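Local coordinates for putative uncharacterized protein (Pyrococcus furiosus, PDB 3VR0) that acts as a proteasome activator and is an archaeal homologue of the proteasome assembly chaperones, within the PAC2 family, at residues 144-149 against 211-216; 152-157 against 178-183. One frame throughout, in Å; residues are numbered along the deposited sequence.

Interaction 1: residues 144-149 against 211-216; sequences YQVPEI and LGESLG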
ATOM      1  N   TYR C 144      -0.411 -26.649  -7.247  1.00 39.61           N
ATOM      2  CA  TYR C 144       0.329 -26.793  -6.006  1.00 42.03           C
ATOM      3  C   TYR C 144       1.808 -26.956  -6.360  1.00 43.04           C
ATOM      4  O   TYR C 144       2.186 -27.953  -6.964  1.00 43.16           O
ATOM      5  CB  TYR C 144      -0.180 -27.983  -5.205  1.00 42.09           C
ATOM      6  CG  TYR C 144       0.547 -28.180  -3.893  1.00 45.53           C
ATOM      7  CD1 TYR C 144       0.150 -27.492  -2.746  1.00 46.44           C
ATOM      8  CD2 TYR C 144       1.625 -29.068  -3.796  1.00 48.11           C
ATOM      9  CE1 TYR C 144       0.801 -27.661  -1.550  1.00 48.08           C
ATOM     10  CE2 TYR C 144       2.299 -29.244  -2.588  1.00 50.88           C
ATOM     11  CZ  TYR C 144       1.880 -28.539  -1.472  1.00 51.02           C
ATOM     12  OH  TYR C 144       2.531 -28.715  -0.284  1.00 52.27           O
ATOM     13  N   GLN C 145       2.606 -25.950  -6.014  1.00 44.27           N
ATOM     14  CA  GLN C 145       4.019 -25.850  -6.393  1.00 46.75           C
ATOM     15  C   GLN C 145       4.861 -26.959  -5.749  1.00 46.81           C
ATOM     16  O   GLN C 145       4.812 -27.158  -4.533  1.00 46.05           O
ATOM     17  CB  GLN C 145       4.573 -24.470  -6.004  1.00 47.07           C
ATOM     18  CG  GLN C 145       6.115 -24.353  -5.977  1.00 51.87           C
ATOM     19  CD  GLN C 145       6.705 -24.052  -7.330  1.00 56.32           C
ATOM     20  OE1 GLN C 145       7.555 -23.167  -7.486  1.00 58.75           O
ATOM     21  NE2 GLN C 145       6.241 -24.772  -8.326  1.00 58.47           N
ATOM     22  N   VAL C 146       5.630 -27.651  -6.588  1.00 47.75           N
ATOM     23  CA  VAL C 146       6.369 -28.855  -6.192  1.00 49.56           C
ATOM     24  C   VAL C 146       7.781 -28.838  -6.852  1.00 50.98           C
ATOM     25  O   VAL C 146       7.918 -28.425  -8.002  1.00 50.94           O
ATOM     26  CB  VAL C 146       5.500 -30.112  -6.557  1.00 48.80           C
ATOM     27  CG1 VAL C 146       6.000 -30.820  -7.803  1.00 48.60           C
ATOM     28  CG2 VAL C 146       5.320 -31.030  -5.388  1.00 48.73           C
ATOM     29  N   PRO C 147       8.839 -29.261  -6.119  1.00 53.08           N
ATOM     30  CA  PRO C 147      10.185 -29.161  -6.716  1.00 54.41           C
ATOM     31  C   PRO C 147      10.446 -30.113  -7.918  1.00 56.12           C
ATOM     32  O   PRO C 147      11.325 -29.837  -8.749  1.00 56.38           O
ATOM     33  CB  PRO C 147      11.118 -29.452  -5.535  1.00 54.18           C
ATOM     34  CG  PRO C 147      10.310 -30.276  -4.581  1.00 53.64           C
ATOM     35  CD  PRO C 147       8.861 -29.915  -4.791  1.00 53.09           C
ATOM     36  N   GLU C 148       9.672 -31.192  -8.023  1.00 57.92           N
ATOM     37  CA  GLU C 148       9.755 -32.133  -9.151  1.00 59.97           C
ATOM     38  C   GLU C 148       8.528 -33.062  -9.195  1.00 60.76           C
ATOM     39  O   GLU C 148       7.957 -33.399  -8.141  1.00 60.31           O
ATOM     40  CB  GLU C 148      11.031 -32.986  -9.035  1.00 60.80           C
ATOM     41  CG  GLU C 148      11.014 -33.981  -7.854  1.00 62.85           C
ATOM     42  CD  GLU C 148      12.141 -35.017  -7.910  1.00 67.35           C
ATOM     43  OE1 GLU C 148      13.337 -34.634  -7.845  1.00 67.15           O
ATOM     44  OE2 GLU C 148      11.818 -36.225  -7.998  1.00 69.35           O
ATOM     45  N   ILE C 149       8.131 -33.506 -10.393  1.00 62.27           N
ATOM     46  CA  ILE C 149       7.023 -34.485 -10.478  1.00 63.45           C
ATOM     47  C   ILE C 149       7.488 -35.885 -10.867  1.00 64.28           C
ATOM     48  O   ILE C 149       8.151 -36.076 -11.899  1.00 64.31           O
ATOM     49  CB  ILE C 149       5.870 -34.061 -11.420  1.00 63.47           C
ATOM     50  CG1 ILE C 149       5.227 -32.762 -10.938  1.00 63.81           C
ATOM     51  CG2 ILE C 149       4.811 -35.195 -11.519  1.00 63.31           C
ATOM     52  CD1 ILE C 149       4.400 -32.044 -12.006  1.00 64.11           C
ATOM     53  N   LEU C 211      -6.212 -28.766  -6.325  1.00 29.52           N
ATOM     54  CA  LEU C 211      -4.961 -28.217  -6.807  1.00 30.84           C
ATOM     55  C   LEU C 211      -4.048 -29.329  -7.301  1.00 31.18           C
ATOM     56  O   LEU C 211      -3.853 -30.332  -6.616  1.00 31.18           O
ATOM     57  CB  LEU C 211      -4.239 -27.427  -5.692  1.00 31.22           C
ATOM     58  CG  LEU C 211      -4.915 -26.219  -5.030  1.00 32.03           C
ATOM     59  CD1 LEU C 211      -4.013 -25.691  -3.944  1.00 29.52           C
ATOM     60  CD2 LEU C 211      -5.115 -25.144  -6.057  1.00 32.76           C
ATOM     61  N   GLY C 212      -3.466 -29.118  -8.472  1.00 31.79           N
ATOM     62  CA  GLY C 212      -2.635 -30.097  -9.080  1.00 33.66           C
ATOM     63  C   GLY C 212      -1.164 -29.780  -8.914  1.00 35.87           C
ATOM     64  O   GLY C 212      -0.737 -28.625  -9.059  1.00 34.24           O
ATOM     65  N   GLU C 213      -0.389 -30.835  -8.665  1.00 36.80           N
ATOM     66  CA  GLU C 213       1.059 -30.726  -8.580  1.00 38.43           C
ATOM     67  C   GLU C 213       1.625 -30.252  -9.887  1.00 38.10           C
ATOM     68  O   GLU C 213       1.280 -30.751 -10.941  1.00 38.92           O
ATOM     69  CB  GLU C 213       1.697 -32.059  -8.182  1.00 38.71           C
ATOM     70  CG  GLU C 213       1.469 -32.423  -6.746  1.00 41.94           C
ATOM     71  CD  GLU C 213       1.940 -33.840  -6.424  1.00 49.41           C
ATOM     72  OE1 GLU C 213       2.010 -34.681  -7.373  1.00 53.00           O
ATOM     73  OE2 GLU C 213       2.220 -34.114  -5.230  1.00 48.02           O
ATOM     74  N   SER C 214       2.507 -29.270  -9.798  1.00 38.82           N
ATOM     75  CA  SER C 214       3.070 -28.612 -10.957  1.00 39.72           C
ATOM     76  C   SER C 214       4.454 -28.071 -10.607  1.00 41.35           C
ATOM     77  O   SER C 214       4.716 -27.723  -9.453  1.00 41.10           O
ATOM     78  CB  SER C 214       2.193 -27.433 -11.359  1.00 38.39           C
ATOM     79  OG  SER C 214       2.712 -26.838 -12.529  1.00 36.13           O
ATOM     80  N   LEU C 215       5.314 -27.977 -11.614  1.00 43.98           N
ATOM     81  CA  LEU C 215       6.640 -27.382 -11.449  1.00 46.90           C
ATOM     82  C   LEU C 215       6.441 -25.891 -11.214  1.00 48.60           C
ATOM     83  O   LEU C 215       7.075 -25.296 -10.330  1.00 48.92           O
ATOM     84  CB  LEU C 215       7.520 -27.641 -12.671  1.00 46.80           C
ATOM     85  CG  LEU C 215       7.806 -29.115 -13.058  1.00 49.67           C
ATOM     86  CD1 LEU C 215       8.863 -29.179 -14.180  1.00 49.25           C
ATOM     87  CD2 LEU C 215       8.203 -30.035 -11.851  1.00 49.14           C
ATOM     88  N   GLY C 216       5.542 -25.293 -11.993  1.00 50.46           N
ATOM     89  CA  GLY C 216       5.033 -23.976 -11.658  1.00 52.40           C
ATOM     90  C   GLY C 216       5.460 -22.837 -12.552  1.00 53.77           C
ATOM     91  O   GLY C 216       4.737 -21.841 -12.665  1.00 54.75           O
TER
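Tyr-144 is held to the second strand at both ends of its backbone unit. Its N-H reaches Gly-212 O, 2.7 Å from Tyr-144 N, fairly straight (161°) but arriving above the carbonyl plane, while Tyr-144 O accepts Ser-214 N at 3.1 Å and the CA-H of Glu-213. With CG anti to the backbone N (chi1 -180°), the ring leads away from the second strand, brushing Glu-213 CG obliquely, while Tyr-144 CB rests on Leu-211 CB at 4.1 Å. Gln-145 puts its side chain on the opposite face, the one it shares with Ser-214, and its chain bends at chi2. These two residues pair in parallel with Glu-213 and Ser-214, as the ends of strands 137-145 and 206-214, neighbours inside the large mixed sheet of this PAC2-family chain. The hydroxyl of Ser-214 itself turns to Asp-220. Val-146 continues the ladder just past the strand, its N lying 3.0 Å from Ser-214 O, nearly along the C=O axis, with CG1 beside the same oxygen. From here the chain curls round Leu-215, whose CD2 lies 3.8 Å from Glu-148 CA. Ile-149 then crosses Leu-215 obliquely, Ile-149 CG1 against Leu-215 CD2 at 4.1 Å, and the CD1 methyl of Ile-149 reaches back to Glu-213 O at 3.5 Å.

Interaction 2: residues 152-157 against 178-183; sequences EPRVLA and EVIWRE
Val-155 O is gripped by one hydrogen bond and one CA-H...O contact: Ile-180 N donates to it at 2.8 Å, nearly along the C=O axis, and Val-179 CA lies 3.3 Å from Val-155 O. Ile-180 O is treated likewise, taking Ala-157 N at 2.9 Å in its carbonyl plane and the CA-H of Leu-156, so a parallel ladder runs on until Arg-182 N meets Ala-157 O almost straight (174°). Beside Ile-180, Leu-156 points the same way and lays CD2 on its CB. Ala-157 CB sits over one face of Trp-181, 3.9 Å from the centroid of the six-membered ring and almost on its normal. A serine here in place of Trp-181 removes the indole and would probably loosen the packing of the strand end on Ala-157 and helix 164-172. Arg-154 and Glu-178 run side by side, their charges beyond salt-bridge range. A water bridges Leu-156 O and Arg-182 NH1. Arg-154 NH1 pairs with Glu-213, and Arg-182 NH2 makes a salt bridge to Asp-184. The pair forms the two strands of a beta-alpha-beta unit, with Val-179 and Trp-181 against its helix 164-172, Val-155 and Ala-157 on Leu-210 of strand 206-214, and Val-155 also on helix 221-235.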
ATOM      1  N   GLU C 152       2.865 -39.290 -12.764  1.00 61.16           N
ATOM      2  CA  GLU C 152       1.523 -38.721 -12.888  1.00 59.81           C
ATOM      3  C   GLU C 152       1.240 -37.618 -11.857  1.00 57.51           C
ATOM      4  O   GLU C 152       1.434 -37.812 -10.638  1.00 57.28           O
ATOM      5  CB  GLU C 152       0.451 -39.822 -12.876  1.00 60.43           C
ATOM      6  CG  GLU C 152       0.554 -40.777 -14.082  1.00 62.49           C
ATOM      7  CD  GLU C 152       0.479 -40.056 -15.440  1.00 66.46           C
ATOM      8  OE1 GLU C 152       1.531 -39.921 -16.118  1.00 67.01           O
ATOM      9  OE2 GLU C 152      -0.628 -39.620 -15.839  1.00 68.30           O
ATOM     10  N   PRO C 153       0.820 -36.437 -12.345  1.00 55.18           N
ATOM     11  CA  PRO C 153       0.442 -35.364 -11.431  1.00 52.85           C
ATOM     12  C   PRO C 153      -0.688 -35.810 -10.498  1.00 50.63           C
ATOM     13  O   PRO C 153      -1.665 -36.417 -10.934  1.00 50.20           O
ATOM     14  CB  PRO C 153       0.023 -34.226 -12.369  1.00 52.97           C
ATOM     15  CG  PRO C 153      -0.227 -34.874 -13.704  1.00 53.96           C
ATOM     16  CD  PRO C 153       0.783 -35.987 -13.744  1.00 55.64           C
ATOM     17  N   ARG C 154      -0.486 -35.579  -9.208  1.00 47.95           N
ATOM     18  CA  ARG C 154      -1.493 -35.823  -8.212  1.00 46.34           C
ATOM     19  C   ARG C 154      -2.376 -34.551  -8.054  1.00 44.18           C
ATOM     20  O   ARG C 154      -1.973 -33.462  -8.482  1.00 42.91           O
ATOM     21  CB  ARG C 154      -0.816 -36.226  -6.892  1.00 47.13           C
ATOM     22  CG  ARG C 154       0.215 -37.385  -7.059  1.00 50.74           C
ATOM     23  CD  ARG C 154       0.567 -38.146  -5.803  1.00 55.04           C
ATOM     24  NE  ARG C 154       0.904 -37.327  -4.632  1.00 62.74           N
ATOM     25  CZ  ARG C 154       2.141 -36.960  -4.275  1.00 66.80           C
ATOM     26  NH1 ARG C 154       2.325 -36.234  -3.172  1.00 67.01           N
ATOM     27  NH2 ARG C 154       3.198 -37.297  -5.014  1.00 68.65           N
ATOM     28  N   VAL C 155      -3.561 -34.709  -7.457  1.00 41.55           N
ATOM     29  CA  VAL C 155      -4.497 -33.606  -7.219  1.00 39.40           C
ATOM     30  C   VAL C 155      -4.829 -33.519  -5.755  1.00 37.79           C
ATOM     31  O   VAL C 155      -5.295 -34.491  -5.189  1.00 38.32           O
ATOM     32  CB  VAL C 155      -5.825 -33.782  -8.031  1.00 39.19           C
ATOM     33  CG1 VAL C 155      -6.978 -32.939  -7.420  1.00 38.83           C
ATOM     34  CG2 VAL C 155      -5.582 -33.412  -9.461  1.00 38.61           C
ATOM     35  N   LEU C 156      -4.606 -32.353  -5.131  1.00 36.09           N
ATOM     36  CA  LEU C 156      -4.821 -32.232  -3.708  1.00 33.81           C
ATOM     37  C   LEU C 156      -6.148 -31.536  -3.447  1.00 32.79           C
ATOM     38  O   LEU C 156      -6.435 -30.492  -4.062  1.00 32.44           O
ATOM     39  CB  LEU C 156      -3.692 -31.414  -3.091  1.00 35.44           C
ATOM     40  CG  LEU C 156      -2.228 -31.716  -3.416  1.00 37.20           C
ATOM     41  CD1 LEU C 156      -1.365 -30.704  -2.651  1.00 39.65           C
ATOM     42  CD2 LEU C 156      -1.883 -33.113  -2.959  1.00 40.54           C
ATOM     43  N   ALA C 157      -6.912 -32.075  -2.501  1.00 31.16           N
ATOM     44  CA  ALA C 157      -8.288 -31.679  -2.254  1.00 30.95           C
ATOM     45  C   ALA C 157      -8.423 -31.195  -0.838  1.00 29.99           C
ATOM     46  O   ALA C 157      -7.825 -31.770   0.063  1.00 29.54           O
ATOM     47  CB  ALA C 157      -9.260 -32.887  -2.476  1.00 30.70           C
ATOM     48  N   GLU C 178      -5.326 -39.681  -9.270  1.00 47.07           N
ATOM     49  CA  GLU C 178      -5.207 -39.844  -7.829  1.00 46.32           C
ATOM     50  C   GLU C 178      -5.540 -38.498  -7.125  1.00 45.72           C
ATOM     51  O   GLU C 178      -4.994 -37.446  -7.482  1.00 44.26           O
ATOM     52  CB  GLU C 178      -3.798 -40.324  -7.472  1.00 46.38           C
ATOM     53  CG  GLU C 178      -3.625 -40.607  -5.982  1.00 47.79           C
ATOM     54  CD  GLU C 178      -2.222 -41.020  -5.608  1.00 50.36           C
ATOM     55  OE1 GLU C 178      -1.289 -40.838  -6.436  1.00 52.86           O
ATOM     56  OE2 GLU C 178      -2.050 -41.520  -4.475  1.00 52.06           O
ATOM     57  N   VAL C 179      -6.437 -38.555  -6.140  1.00 45.26           N
ATOM     58  CA  VAL C 179      -6.866 -37.384  -5.405  1.00 45.16           C
ATOM     59  C   VAL C 179      -6.487 -37.565  -3.951  1.00 45.40           C
ATOM     60  O   VAL C 179      -7.076 -38.408  -3.256  1.00 46.03           O
ATOM     61  CB  VAL C 179      -8.421 -37.141  -5.505  1.00 45.42           C
ATOM     62  CG1 VAL C 179      -8.867 -36.033  -4.540  1.00 43.51           C
ATOM     63  CG2 VAL C 179      -8.843 -36.809  -6.942  1.00 44.42           C
ATOM     64  N   ILE C 180      -5.518 -36.768  -3.496  1.00 44.65           N
ATOM     65  CA  ILE C 180      -5.065 -36.803  -2.110  1.00 43.83           C
ATOM     66  C   ILE C 180      -5.845 -35.815  -1.275  1.00 43.72           C
ATOM     67  O   ILE C 180      -5.871 -34.639  -1.602  1.00 42.94           O
ATOM     68  CB  ILE C 180      -3.563 -36.441  -2.000  1.00 44.10           C
ATOM     69  CG1 ILE C 180      -2.725 -37.374  -2.879  1.00 44.26           C
ATOM     70  CG2 ILE C 180      -3.098 -36.451  -0.523  1.00 43.84           C
ATOM     71  CD1 ILE C 180      -3.144 -38.835  -2.786  1.00 44.53           C
ATOM     72  N   TRP C 181      -6.460 -36.307  -0.202  1.00 43.44           N
ATOM     73  CA  TRP C 181      -7.126 -35.490   0.788  1.00 44.78           C
ATOM     74  C   TRP C 181      -6.124 -34.856   1.782  1.00 45.36           C
ATOM     75  O   TRP C 181      -5.627 -35.548   2.680  1.00 45.35           O
ATOM     76  CB  TRP C 181      -8.231 -36.320   1.474  1.00 44.99           C
ATOM     77  CG  TRP C 181      -9.331 -36.550   0.478  1.00 47.81           C
ATOM     78  CD1 TRP C 181      -9.418 -37.568  -0.447  1.00 48.82           C
ATOM     79  CD2 TRP C 181     -10.440 -35.677   0.214  1.00 47.60           C
ATOM     80  NE1 TRP C 181     -10.529 -37.394  -1.229  1.00 49.77           N
ATOM     81  CE2 TRP C 181     -11.171 -36.241  -0.849  1.00 48.76           C
ATOM     82  CE3 TRP C 181     -10.893 -34.478   0.789  1.00 47.75           C
ATOM     83  CZ2 TRP C 181     -12.339 -35.648  -1.352  1.00 48.49           C
ATOM     84  CZ3 TRP C 181     -12.057 -33.896   0.292  1.00 46.85           C
ATOM     85  CH2 TRP C 181     -12.763 -34.482  -0.766  1.00 47.37           C
ATOM     86  N   ARG C 182      -5.857 -33.547   1.613  1.00 45.03           N
ATOM     87  CA  ARG C 182      -4.682 -32.845   2.206  1.00 44.96           C
ATOM     88  C   ARG C 182      -4.594 -32.968   3.683  1.00 44.85           C
ATOM     89  O   ARG C 182      -5.577 -32.766   4.382  1.00 45.21           O
ATOM     90  CB  ARG C 182      -4.718 -31.349   1.903  1.00 44.76           C
ATOM     91  CG  ARG C 182      -4.603 -31.026   0.457  1.00 43.85           C
ATOM     92  CD  ARG C 182      -4.755 -29.565   0.271  1.00 41.21           C
ATOM     93  NE  ARG C 182      -3.578 -28.858   0.740  1.00 37.12           N
ATOM     94  CZ  ARG C 182      -3.078 -27.787   0.153  1.00 35.94           C
ATOM     95  NH1 ARG C 182      -3.667 -27.278  -0.933  1.00 31.58           N
ATOM     96  NH2 ARG C 182      -2.001 -27.201   0.670  1.00 37.38           N
ATOM     97  N   GLU C 183      -3.416 -33.282   4.190  1.00 45.71           N
ATOM     98  CA  GLU C 183      -3.279 -33.324   5.655  1.00 46.62           C
ATOM     99  C   GLU C 183      -2.270 -32.297   6.175  1.00 45.64           C
ATOM    100  O   GLU C 183      -1.945 -32.300   7.358  1.00 45.68           O
ATOM    101  CB  GLU C 183      -2.873 -34.724   6.139  1.00 48.05           C
ATOM    102  CG  GLU C 183      -3.663 -35.916   5.570  1.00 51.95           C
ATOM    103  CD  GLU C 183      -3.099 -37.274   6.047  1.00 57.57           C
ATOM    104  OE1 GLU C 183      -1.905 -37.338   6.435  1.00 58.64           O
ATOM    105  OE2 GLU C 183      -3.853 -38.278   6.039  1.00 60.24           O
TER
HETATM  106  O   HOH W   1      -6.346 -28.264  -2.398  1.00 28.25           O

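In the fold
Strand 206-214 takes part in interaction 1, pairing with strand 137-145 on one edge, and its other edge meets strand 155-159 of interaction 2 in antiparallel fashion; interaction 2 adds strand 179-181, outermost within this chain. Both contacts are parallel, partly buried and about 11 Å apart between centres. They are joined by a probable hydrogen bond from Leu-156 N to Leu-211 O, by the salt bridge between the two contacts, and by Tyr-144 packing on Leu-156. Interaction 1 ends in a loop whose Ile-149 packs on Leu-215; interaction 2 has instead the CH-pi contact over Trp-181 and a water bridge, and it alone of the two meets the second subunit, whose Ser-80 hydrogen-bonds Arg-182 O.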